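Local coordinates for protein proto-oncogene vav (PDB 6NEW) that probably activates Rac-type small GTPases by promoting guanine nucleotide exchange, combining a RhoGEF domain with a PH domain and a zinc-binding C1 domain, at residues Glu370-Cys375 against Gln379-Gly384; Arg178-His183 against Gln214-Val219; Glu121-Tyr126 against Asp207-Leu212; Arg227-Phe232 against Ser242-Gly247. All blocks are in the same frame, centred on the assembly; numbering follows the deposited sequence.

Contact 1. Residues Glu370-Cys375 against Gln379-Gly384; sequences EETTSC and QMLLRG. With ZN (zinc ion), chain B.
The CxxC turn that carries Cys-375 to a zinc ion in the C1 domain is tied together where Thr-373 to Cys-375 meet Gln-379 to Leu-382 as the chain doubles back. Leu-382 N donates to Thr-373 O (2.8 Å) and Cys-375 N to Met-380 O (2.8 Å), both nearly straight. They flank a single beta bridge between Ser-374 and Leu-381. A third, more bent bond runs from Gln-379 N to Cys-375 O at 2.9 Å and shuts the turn. Cys-375 holds SG opposite its backbone N (chi1 173°), which carries the sulfur to the zinc ion at 2.2 Å; Cys-378, His-400 and Cys-403 complete the site, for which soft, polarisable sulfur is well suited. Leu-381 O also accepts a hydrogen bond from His-400 NE2, which is consistent with the same turn steadying a second zinc ligand. Methyl groups fill in around the backbone: Thr-372 CG2 meets Leu-381 CD2 slantwise at 3.5 Å, while Thr-373 and Leu-382 run side by side, CG2 touching CD1 at 3.7 Å. Branched at CB, Thr-373 fits its extended backbone and still offers a methyl. Water 1 accepts from Thr-373 N and donates to Leu-382 O. On one flank Leu-381 and Arg-383 pack against helix 196-235; strand 398-399 lies against Thr-373, Cys-375 and Leu-382.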
# COMPACT_ATOMS: atom_id res chain seq x y z
N GLU A 370 -12.28 3.41 -6.44
CA GLU A 370 -11.90 2.78 -7.72
C GLU A 370 -10.96 3.67 -8.53
O GLU A 370 -10.14 3.15 -9.29
CB GLU A 370 -13.14 2.42 -8.56
CG GLU A 370 -13.90 1.21 -8.05
CD GLU A 370 -14.46 0.24 -9.09
OE1 GLU A 370 -14.72 0.65 -10.24
OE2 GLU A 370 -14.65 -0.95 -8.73
N GLU A 371 -11.09 4.99 -8.37
CA GLU A 371 -10.27 5.97 -9.08
C GLU A 371 -9.45 6.80 -8.10
O GLU A 371 -9.71 6.76 -6.90
CB GLU A 371 -11.14 6.87 -9.98
CG GLU A 371 -12.24 7.64 -9.27
CD GLU A 371 -12.92 8.72 -10.10
OE1 GLU A 371 -13.68 8.36 -11.03
OE2 GLU A 371 -12.73 9.92 -9.80
N THR A 372 -8.48 7.58 -8.63
CA THR A 372 -7.62 8.49 -7.87
C THR A 372 -8.49 9.49 -7.11
O THR A 372 -9.36 10.14 -7.70
CB THR A 372 -6.54 9.11 -8.77
OG1 THR A 372 -5.77 8.06 -9.36
CG2 THR A 372 -5.61 10.05 -8.03
N THR A 373 -8.28 9.57 -5.79
CA THR A 373 -9.06 10.41 -4.89
C THR A 373 -8.15 11.11 -3.87
O THR A 373 -7.19 10.52 -3.37
CB THR A 373 -10.16 9.53 -4.22
OG1 THR A 373 -10.98 8.97 -5.25
CG2 THR A 373 -11.05 10.30 -3.29
N SER A 374 -8.47 12.36 -3.55
CA SER A 374 -7.75 13.13 -2.54
C SER A 374 -8.68 13.41 -1.35
O SER A 374 -9.91 13.42 -1.49
CB SER A 374 -7.19 14.42 -3.13
OG SER A 374 -8.23 15.21 -3.69
N CYS A 375 -8.06 13.58 -0.17
CA CYS A 375 -8.75 13.84 1.09
C CYS A 375 -9.33 15.25 1.10
O CYS A 375 -8.61 16.19 0.79
CB CYS A 375 -7.79 13.62 2.25
SG CYS A 375 -8.46 14.11 3.85
N GLN A 379 -6.02 17.40 1.47
CA GLN A 379 -5.78 17.48 0.01
C GLN A 379 -4.74 16.47 -0.47
O GLN A 379 -4.40 16.46 -1.67
CB GLN A 379 -5.47 18.91 -0.49
CG GLN A 379 -6.25 20.08 0.18
CD GLN A 379 -7.75 20.00 0.05
OE1 GLN A 379 -8.30 19.66 -1.00
NE2 GLN A 379 -8.44 20.35 1.13
N MET A 380 -4.25 15.58 0.42
CA MET A 380 -3.33 14.51 0.05
C MET A 380 -4.14 13.31 -0.43
O MET A 380 -5.32 13.16 -0.08
CB MET A 380 -2.37 14.12 1.19
CG MET A 380 -1.43 15.24 1.64
SD MET A 380 -0.52 16.06 0.30
CE MET A 380 -0.50 17.74 0.92
N LEU A 381 -3.54 12.50 -1.28
CA LEU A 381 -4.14 11.32 -1.89
C LEU A 381 -4.60 10.28 -0.89
O LEU A 381 -3.92 10.07 0.12
CB LEU A 381 -3.11 10.64 -2.81
CG LEU A 381 -2.80 11.28 -4.14
CD1 LEU A 381 -1.54 10.70 -4.74
CD2 LEU A 381 -3.94 11.09 -5.10
N LEU A 382 -5.69 9.56 -1.22
CA LEU A 382 -6.13 8.41 -0.47
C LEU A 382 -5.27 7.26 -1.00
O LEU A 382 -5.20 7.04 -2.20
CB LEU A 382 -7.64 8.18 -0.60
CG LEU A 382 -8.41 8.92 0.47
CD1 LEU A 382 -9.73 9.38 -0.00
CD2 LEU A 382 -8.58 8.08 1.69
N ARG A 383 -4.50 6.63 -0.11
CA ARG A 383 -3.46 5.65 -0.39
C ARG A 383 -3.88 4.19 -0.47
O ARG A 383 -4.49 3.67 0.45
CB ARG A 383 -2.34 5.77 0.64
CG ARG A 383 -1.58 7.06 0.55
CD ARG A 383 -1.44 7.69 1.90
NE ARG A 383 -1.14 9.11 1.80
CZ ARG A 383 -1.22 9.95 2.83
NH1 ARG A 383 -1.57 9.52 4.03
NH2 ARG A 383 -0.93 11.24 2.66
N GLY A 384 -3.43 3.53 -1.54
CA GLY A 384 -3.66 2.12 -1.77
C GLY A 384 -4.69 1.81 -2.83
O GLY A 384 -5.10 2.69 -3.59
ZN ZN B . -6.50 13.64 4.84
O HOH W 1 -6.59 7.58 -4.38
O HOH W 2 -9.93 17.74 -2.02

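Contact 2. Residues Arg178-His183 against Gln214-Val219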
# COMPACT_ATOMS: atom_id res chain seq x y z
N ARG A 178 13.95 4.43 -7.07
CA ARG A 178 13.95 5.82 -7.55
C ARG A 178 12.76 6.64 -7.04
O ARG A 178 12.98 7.72 -6.47
CB ARG A 178 14.07 5.91 -9.08
CG ARG A 178 14.13 7.34 -9.62
CD ARG A 178 15.47 8.02 -9.34
NE ARG A 178 15.49 9.40 -9.80
CZ ARG A 178 16.30 10.33 -9.30
NH1 ARG A 178 17.14 10.04 -8.33
NH2 ARG A 178 16.25 11.57 -9.78
N VAL A 179 11.52 6.15 -7.24
CA VAL A 179 10.30 6.85 -6.83
C VAL A 179 10.27 7.09 -5.30
O VAL A 179 9.69 8.07 -4.86
CB VAL A 179 9.01 6.18 -7.38
CG1 VAL A 179 8.71 4.84 -6.70
CG2 VAL A 179 7.81 7.13 -7.33
N LEU A 180 10.97 6.23 -4.53
CA LEU A 180 11.07 6.30 -3.08
C LEU A 180 12.17 7.26 -2.59
O LEU A 180 12.23 7.55 -1.39
CB LEU A 180 11.27 4.89 -2.50
CG LEU A 180 10.03 4.13 -2.01
CD1 LEU A 180 9.03 3.87 -3.12
CD2 LEU A 180 10.42 2.80 -1.38
N LYS A 181 13.01 7.78 -3.51
CA LYS A 181 14.11 8.69 -3.18
C LYS A 181 13.80 10.18 -3.37
O LYS A 181 14.47 10.99 -2.72
CB LYS A 181 15.41 8.33 -3.95
CG LYS A 181 16.01 6.95 -3.68
CD LYS A 181 16.60 6.71 -2.29
CE LYS A 181 17.27 5.36 -2.23
NZ LYS A 181 17.81 5.07 -0.88
N TYR A 182 12.84 10.55 -4.24
CA TYR A 182 12.50 11.96 -4.49
C TYR A 182 12.26 12.78 -3.24
O TYR A 182 12.79 13.88 -3.15
CB TYR A 182 11.33 12.12 -5.45
CG TYR A 182 11.65 11.64 -6.84
CD1 TYR A 182 12.67 12.22 -7.59
CD2 TYR A 182 10.94 10.60 -7.42
CE1 TYR A 182 12.98 11.77 -8.87
CE2 TYR A 182 11.24 10.14 -8.70
CZ TYR A 182 12.26 10.73 -9.42
OH TYR A 182 12.54 10.25 -10.67
N HIS A 183 11.49 12.24 -2.28
CA HIS A 183 11.21 12.92 -1.01
C HIS A 183 12.48 13.07 -0.17
O HIS A 183 12.60 14.06 0.54
CB HIS A 183 10.05 12.26 -0.23
CG HIS A 183 10.39 10.96 0.42
ND1 HIS A 183 10.74 10.88 1.76
CD2 HIS A 183 10.42 9.71 -0.10
CE1 HIS A 183 10.99 9.61 2.00
NE2 HIS A 183 10.82 8.86 0.91
N GLN A 214 4.25 7.21 -0.00
CA GLN A 214 3.26 6.52 0.83
C GLN A 214 2.28 5.71 -0.01
O GLN A 214 2.03 4.57 0.35
CB GLN A 214 2.51 7.50 1.73
CG GLN A 214 3.34 8.04 2.87
CD GLN A 214 2.56 9.04 3.70
OE1 GLN A 214 1.48 8.73 4.23
NE2 GLN A 214 3.11 10.24 3.86
N CYS A 215 1.76 6.29 -1.14
CA CYS A 215 0.83 5.62 -2.07
C CYS A 215 1.40 4.32 -2.59
O CYS A 215 0.72 3.30 -2.54
CB CYS A 215 0.45 6.54 -3.23
SG CYS A 215 -0.65 7.89 -2.77
N VAL A 216 2.65 4.38 -3.09
CA VAL A 216 3.44 3.26 -3.63
C VAL A 216 3.60 2.16 -2.59
O VAL A 216 3.38 0.98 -2.90
CB VAL A 216 4.79 3.78 -4.20
CG1 VAL A 216 5.77 2.65 -4.50
CG2 VAL A 216 4.56 4.62 -5.45
N ASN A 217 3.91 2.54 -1.36
CA ASN A 217 4.07 1.60 -0.25
C ASN A 217 2.73 0.96 0.15
O ASN A 217 2.70 -0.25 0.43
CB ASN A 217 4.75 2.27 0.93
CG ASN A 217 6.20 2.56 0.67
OD1 ASN A 217 6.97 1.68 0.25
ND2 ASN A 217 6.63 3.79 0.92
N GLU A 218 1.63 1.75 0.13
CA GLU A 218 0.29 1.27 0.48
C GLU A 218 -0.26 0.34 -0.58
O GLU A 218 -0.99 -0.59 -0.24
CB GLU A 218 -0.68 2.41 0.79
CG GLU A 218 -0.40 3.18 2.08
CD GLU A 218 0.12 2.41 3.27
OE1 GLU A 218 -0.55 1.45 3.71
OE2 GLU A 218 1.20 2.78 3.79
N VAL A 219 0.15 0.54 -1.84
CA VAL A 219 -0.24 -0.31 -2.98
C VAL A 219 0.35 -1.72 -2.79
O VAL A 219 -0.36 -2.71 -2.93
CB VAL A 219 0.12 0.33 -4.35
CG1 VAL A 219 0.07 -0.69 -5.48
CG2 VAL A 219 -0.80 1.50 -4.65
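Apolar contact carries most of this meeting, with Leu-180 and Val-179 facing Val-216. Leu-180 reaches in with CD1, which rests 3.7 Å from Val-216 CG1, the two side chains slanting across each other. Val-216 keeps CG1 opposite its own backbone N (chi1 167°), and this is the methyl that both partners share: Val-179 CG1 stands farther off, 4.3 Å from the same CG1. Short, branched valines suit the place because they present methyls close to the helix surface, whereas the longer leucine can span the gap left by backbones whose nearest CA atoms, those of Leu-180 and Val-216, are 8.2 Å apart. These residues belong to the all-helical RhoGEF domain: 178-183 joins helices 174-179 and 182-191, and 214-219 is part of the long helix 196-235. Between apolar and polar groups there is one looser touch, Leu-180 CD2 lying 4.0 Å from Asn-217 OD1, a van der Waals approach at the partly exposed margin. No hydrogen bond crosses the contact. The polar interactions of 178-183 are instead local or directed to other partners. Arg-178 NE makes a weak bond of 3.2 Å to Tyr-182 OH, and the guanidinium, with Tyr-182 CD1 over one face, also forms a salt bridge with Glu-52, to which Tyr-182 OH is hydrogen-bonded as well. Such pairing suits a buried arginine, whose charge would otherwise probably be costly.

Contact 3. Residues Glu121-Tyr126 against Asp207-Leu212; sequences ERFLVY and DAMRDL
Leu-212 pushes its forked end against the base of Phe-123, and there the fit is closest. Its CD2 lies 3.6 Å from Phe-123 CB and 3.7 Å from Phe-123 CD2, while its CD1 rests 3.7 Å from Phe-123 O, the two side chains crossing at about a right angle. With CG turned away from the backbone N (chi1 175°), Leu-212 can spread both methyls toward the opposite segment. At the same ring atom, Met-209 comes in at the edge: its CE is 4.1 Å from Phe-123 CD2, near the ring plane, and its SD lies obliquely, 5.3 Å from the ring centroid, in a Met-aromatic contact. A flexible methionine, bent at chi2 and chi3, can bring its methyl to the ring edge with the sulfur oblique to it. An alanine at Leu-212 would keep neither methyl and is likely to open a gap beside CB and CD2 of Phe-123, leaving the ring freer to shift. The other side is looser. Leu-124 CD2 only approaches Leu-212 CD1 at 4.2 Å, and beyond it Glu-121 is exposed, whereas the neighbouring carboxylate of Asp-211 is buried and paired with Lys-120 and Arg-383. Within the RhoGEF domain, Phe-123 also meets Phe-96 and His-93 of helix 86-105, Leu-212 packs on Val-179 of helix 174-179, and Met-209 on Tyr-182 and Leu-186 of helix 182-191.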
# COMPACT_ATOMS: atom_id res chain seq x y z
N GLU A 121 0.80 13.12 -9.73
CA GLU A 121 -0.25 12.18 -10.15
C GLU A 121 0.13 11.46 -11.45
O GLU A 121 -0.35 10.34 -11.66
CB GLU A 121 -1.64 12.84 -10.20
CG GLU A 121 -2.23 12.98 -8.80
CD GLU A 121 -3.39 13.94 -8.58
OE1 GLU A 121 -4.29 14.00 -9.45
OE2 GLU A 121 -3.44 14.56 -7.49
N ARG A 122 1.04 12.05 -12.26
CA ARG A 122 1.55 11.40 -13.47
C ARG A 122 2.45 10.22 -13.06
O ARG A 122 2.52 9.22 -13.79
CB ARG A 122 2.30 12.38 -14.39
CG ARG A 122 1.39 13.44 -15.01
CD ARG A 122 2.08 14.25 -16.08
NE ARG A 122 1.29 15.43 -16.44
CZ ARG A 122 1.53 16.21 -17.49
NH1 ARG A 122 2.53 15.93 -18.31
NH2 ARG A 122 0.76 17.25 -17.73
N PHE A 123 3.09 10.31 -11.87
CA PHE A 123 3.96 9.28 -11.29
C PHE A 123 3.17 8.16 -10.60
O PHE A 123 3.79 7.22 -10.11
CB PHE A 123 4.94 9.89 -10.28
CG PHE A 123 6.07 10.76 -10.77
CD1 PHE A 123 6.86 10.38 -11.85
CD2 PHE A 123 6.45 11.90 -10.05
CE1 PHE A 123 7.92 11.18 -12.28
CE2 PHE A 123 7.52 12.69 -10.47
CZ PHE A 123 8.25 12.33 -11.58
N LEU A 124 1.83 8.24 -10.54
CA LEU A 124 1.02 7.21 -9.88
C LEU A 124 1.06 5.86 -10.62
O LEU A 124 0.64 4.84 -10.07
CB LEU A 124 -0.41 7.69 -9.63
CG LEU A 124 -0.58 8.62 -8.42
CD1 LEU A 124 -1.95 9.23 -8.41
CD2 LEU A 124 -0.35 7.87 -7.10
N VAL A 125 1.66 5.86 -11.83
CA VAL A 125 1.90 4.68 -12.66
C VAL A 125 2.91 3.77 -11.94
O VAL A 125 3.05 2.59 -12.30
CB VAL A 125 2.31 5.03 -14.11
CG1 VAL A 125 1.16 5.71 -14.88
CG2 VAL A 125 3.59 5.87 -14.16
N TYR A 126 3.56 4.30 -10.88
CA TYR A 126 4.48 3.56 -10.02
C TYR A 126 3.70 2.62 -9.10
O TYR A 126 4.27 1.68 -8.55
CB TYR A 126 5.41 4.49 -9.22
CG TYR A 126 6.66 4.86 -9.98
CD1 TYR A 126 7.74 3.97 -10.07
CD2 TYR A 126 6.77 6.07 -10.64
CE1 TYR A 126 8.88 4.30 -10.79
CE2 TYR A 126 7.90 6.41 -11.37
CZ TYR A 126 8.96 5.52 -11.44
OH TYR A 126 10.08 5.85 -12.15
N ASP A 207 6.12 17.48 0.20
CA ASP A 207 4.88 16.86 0.66
C ASP A 207 4.24 16.04 -0.47
O ASP A 207 3.73 14.93 -0.23
CB ASP A 207 3.92 17.92 1.22
CG ASP A 207 4.33 18.57 2.55
OD1 ASP A 207 5.28 18.05 3.20
OD2 ASP A 207 3.68 19.56 2.95
N ALA A 208 4.32 16.55 -1.71
CA ALA A 208 3.80 15.87 -2.90
C ALA A 208 4.58 14.58 -3.16
O ALA A 208 3.98 13.58 -3.54
CB ALA A 208 3.89 16.79 -4.11
N MET A 209 5.91 14.61 -2.92
CA MET A 209 6.79 13.45 -3.12
C MET A 209 6.75 12.48 -1.94
O MET A 209 7.02 11.30 -2.16
CB MET A 209 8.22 13.87 -3.48
CG MET A 209 8.33 14.53 -4.86
SD MET A 209 7.81 13.52 -6.26
CE MET A 209 6.26 14.20 -6.63
N ARG A 210 6.40 12.94 -0.72
CA ARG A 210 6.25 12.07 0.47
C ARG A 210 4.92 11.29 0.33
O ARG A 210 4.86 10.11 0.68
CB ARG A 210 6.22 12.90 1.76
CG ARG A 210 7.58 13.30 2.30
CD ARG A 210 7.42 14.15 3.54
NE ARG A 210 8.72 14.51 4.12
CZ ARG A 210 8.88 15.39 5.11
NH1 ARG A 210 7.84 16.02 5.64
NH2 ARG A 210 10.10 15.65 5.57
N ASP A 211 3.88 11.97 -0.19
CA ASP A 211 2.54 11.44 -0.46
C ASP A 211 2.64 10.32 -1.48
O ASP A 211 2.13 9.23 -1.24
CB ASP A 211 1.58 12.56 -0.94
CG ASP A 211 0.12 12.18 -0.91
OD1 ASP A 211 -0.27 11.38 -0.04
OD2 ASP A 211 -0.65 12.71 -1.73
N LEU A 212 3.37 10.59 -2.58
CA LEU A 212 3.62 9.61 -3.64
C LEU A 212 4.33 8.37 -3.08
O LEU A 212 3.92 7.25 -3.39
CB LEU A 212 4.44 10.26 -4.76
CG LEU A 212 4.92 9.38 -5.92
CD1 LEU A 212 3.75 8.83 -6.74
CD2 LEU A 212 5.86 10.16 -6.80

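Contact 4. Residues Arg227-Phe232 against Ser242-Gly247; sequences RQITNF and SLAHYG
Ile-229 meets Leu-243, Ala-244 and Gly-247 with its two branches, which part at CB. The short branch, CG2, lies opposite the backbone N and enters the turn: it sits 3.6 Å from Leu-243 CB and 3.6 Å from Ala-244 N, with Ala-244 CB slightly farther at 4.2 Å. The long branch leaves beside the backbone N (chi1 -73°), and from CG1 the chain extends to CD1, which ends 3.7 Å from Gly-247 O. Isoleucine suits this place because one stem supplies a methyl near the helix and another farther out, while small Ala-244 lets the turn come close. Ile-229 and Phe-232 lie on helix 196-235, which runs from the RhoGEF domain toward the PH domain; Leu-243 to His-245 form a 3-10 turn shortly before strand 249-258 of the PH sheet. That turn is held by Tyr-246 N bonding to Leu-243 O at 2.8 Å, and Gly-247, with its positive phi of 86°, takes a bend that favours glycine. One helical turn on from Ile-229, Phe-232 uses CB rather than its ring tip, Leu-243 CD1 resting 3.4 Å away. The Phe-232 ring itself has Gln-228 O above one face, toward the rim, and meets Phe-271. Leu-243 N is hydrogen-bonded to Gln-233 OE1, and Phe-386 of the C1 domain touches both Ile-229 and Ala-244.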
# COMPACT_ATOMS: atom_id res chain seq x y z
N ARG A 227 -4.06 -10.80 -1.60
CA ARG A 227 -3.53 -12.16 -1.83
C ARG A 227 -3.91 -13.07 -0.67
O ARG A 227 -4.38 -14.19 -0.90
CB ARG A 227 -2.01 -12.15 -2.07
CG ARG A 227 -1.64 -12.82 -3.39
CD ARG A 227 -0.20 -12.56 -3.81
NE ARG A 227 -0.10 -11.44 -4.76
CZ ARG A 227 0.58 -10.31 -4.53
NH1 ARG A 227 1.22 -10.13 -3.38
NH2 ARG A 227 0.63 -9.37 -5.46
N GLN A 228 -3.82 -12.55 0.55
CA GLN A 228 -4.22 -13.21 1.79
C GLN A 228 -5.73 -13.46 1.82
O GLN A 228 -6.15 -14.55 2.24
CB GLN A 228 -3.74 -12.38 2.99
CG GLN A 228 -4.32 -12.76 4.34
CD GLN A 228 -3.96 -11.78 5.43
OE1 GLN A 228 -3.75 -10.57 5.21
NE2 GLN A 228 -3.92 -12.28 6.64
N ILE A 229 -6.56 -12.48 1.35
CA ILE A 229 -8.02 -12.61 1.27
C ILE A 229 -8.38 -13.72 0.28
O ILE A 229 -9.21 -14.58 0.60
CB ILE A 229 -8.74 -11.26 0.97
CG1 ILE A 229 -8.73 -10.33 2.20
CG2 ILE A 229 -10.17 -11.46 0.42
CD1 ILE A 229 -8.85 -8.85 1.84
N THR A 230 -7.71 -13.73 -0.91
CA THR A 230 -7.87 -14.75 -1.96
C THR A 230 -7.63 -16.16 -1.37
O THR A 230 -8.47 -17.04 -1.55
CB THR A 230 -6.98 -14.42 -3.18
OG1 THR A 230 -7.45 -13.21 -3.79
CG2 THR A 230 -7.00 -15.50 -4.23
N ASN A 231 -6.56 -16.33 -0.59
CA ASN A 231 -6.26 -17.59 0.09
C ASN A 231 -7.34 -18.02 1.07
O ASN A 231 -7.74 -19.18 1.05
CB ASN A 231 -4.90 -17.56 0.73
CG ASN A 231 -3.85 -17.89 -0.27
OD1 ASN A 231 -3.82 -19.00 -0.80
ND2 ASN A 231 -3.03 -16.91 -0.67
N PHE A 232 -7.87 -17.07 1.89
CA PHE A 232 -8.95 -17.38 2.83
C PHE A 232 -10.19 -17.79 2.06
O PHE A 232 -10.86 -18.74 2.46
CB PHE A 232 -9.27 -16.19 3.75
CG PHE A 232 -8.23 -15.77 4.77
CD1 PHE A 232 -7.23 -16.64 5.16
CD2 PHE A 232 -8.30 -14.52 5.36
CE1 PHE A 232 -6.28 -16.26 6.11
CE2 PHE A 232 -7.36 -14.14 6.33
CZ PHE A 232 -6.36 -15.01 6.70
N SER A 242 -17.71 -12.63 -1.48
CA SER A 242 -16.28 -12.31 -1.46
C SER A 242 -15.93 -11.68 -0.10
O SER A 242 -16.66 -10.80 0.38
CB SER A 242 -15.93 -11.34 -2.59
OG SER A 242 -14.58 -10.89 -2.51
N LEU A 243 -14.84 -12.16 0.51
CA LEU A 243 -14.30 -11.69 1.78
C LEU A 243 -13.87 -10.23 1.72
O LEU A 243 -14.03 -9.52 2.71
CB LEU A 243 -13.12 -12.56 2.22
CG LEU A 243 -13.47 -13.84 2.94
CD1 LEU A 243 -12.27 -14.71 3.09
CD2 LEU A 243 -14.06 -13.55 4.30
N ALA A 244 -13.34 -9.80 0.55
CA ALA A 244 -12.86 -8.45 0.23
C ALA A 244 -13.90 -7.38 0.58
O ALA A 244 -13.51 -6.25 0.86
CB ALA A 244 -12.47 -8.36 -1.24
N HIS A 245 -15.21 -7.74 0.59
CA HIS A 245 -16.31 -6.85 0.97
C HIS A 245 -16.27 -6.47 2.45
O HIS A 245 -16.90 -5.49 2.82
CB HIS A 245 -17.68 -7.51 0.72
CG HIS A 245 -18.09 -7.56 -0.72
ND1 HIS A 245 -18.46 -8.75 -1.33
CD2 HIS A 245 -18.21 -6.55 -1.62
CE1 HIS A 245 -18.75 -8.43 -2.58
NE2 HIS A 245 -18.62 -7.12 -2.80
N TYR A 246 -15.57 -7.25 3.30
CA TYR A 246 -15.57 -7.04 4.73
C TYR A 246 -14.32 -6.38 5.26
O TYR A 246 -14.17 -6.22 6.47
CB TYR A 246 -15.91 -8.37 5.44
CG TYR A 246 -17.30 -8.82 5.06
CD1 TYR A 246 -18.42 -8.06 5.42
CD2 TYR A 246 -17.50 -9.87 4.17
CE1 TYR A 246 -19.70 -8.39 4.98
CE2 TYR A 246 -18.78 -10.22 3.73
CZ TYR A 246 -19.87 -9.46 4.12
OH TYR A 246 -21.15 -9.81 3.72
N GLY A 247 -13.51 -5.86 4.34
CA GLY A 247 -12.29 -5.13 4.64
C GLY A 247 -11.08 -6.02 4.81
O GLY A 247 -11.01 -7.12 4.24

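Helix 196-235 is the common thread: contacts 2, 3 and 4 all use it, and contact 1 packs beside it. Contacts 2 and 3, with centres about 7 Å apart, form one continuous apolar patch, Val-179 CG1 touching Tyr-126 CD1 at 3.6 Å. Contact 1 brings the C1 domain against this region, its centre about 11 Å from that of contact 3; Arg-383 NH2 makes a salt bridge of 2.8 Å to Asp-211 OD1, and Leu-381 N probably bonds to Asp-211 OD2. The turn of contact 1 thus ties a zinc site to the RhoGEF helices. Contact 4 stands apart near the PH domain, its centre about 22 Å from that of contact 1.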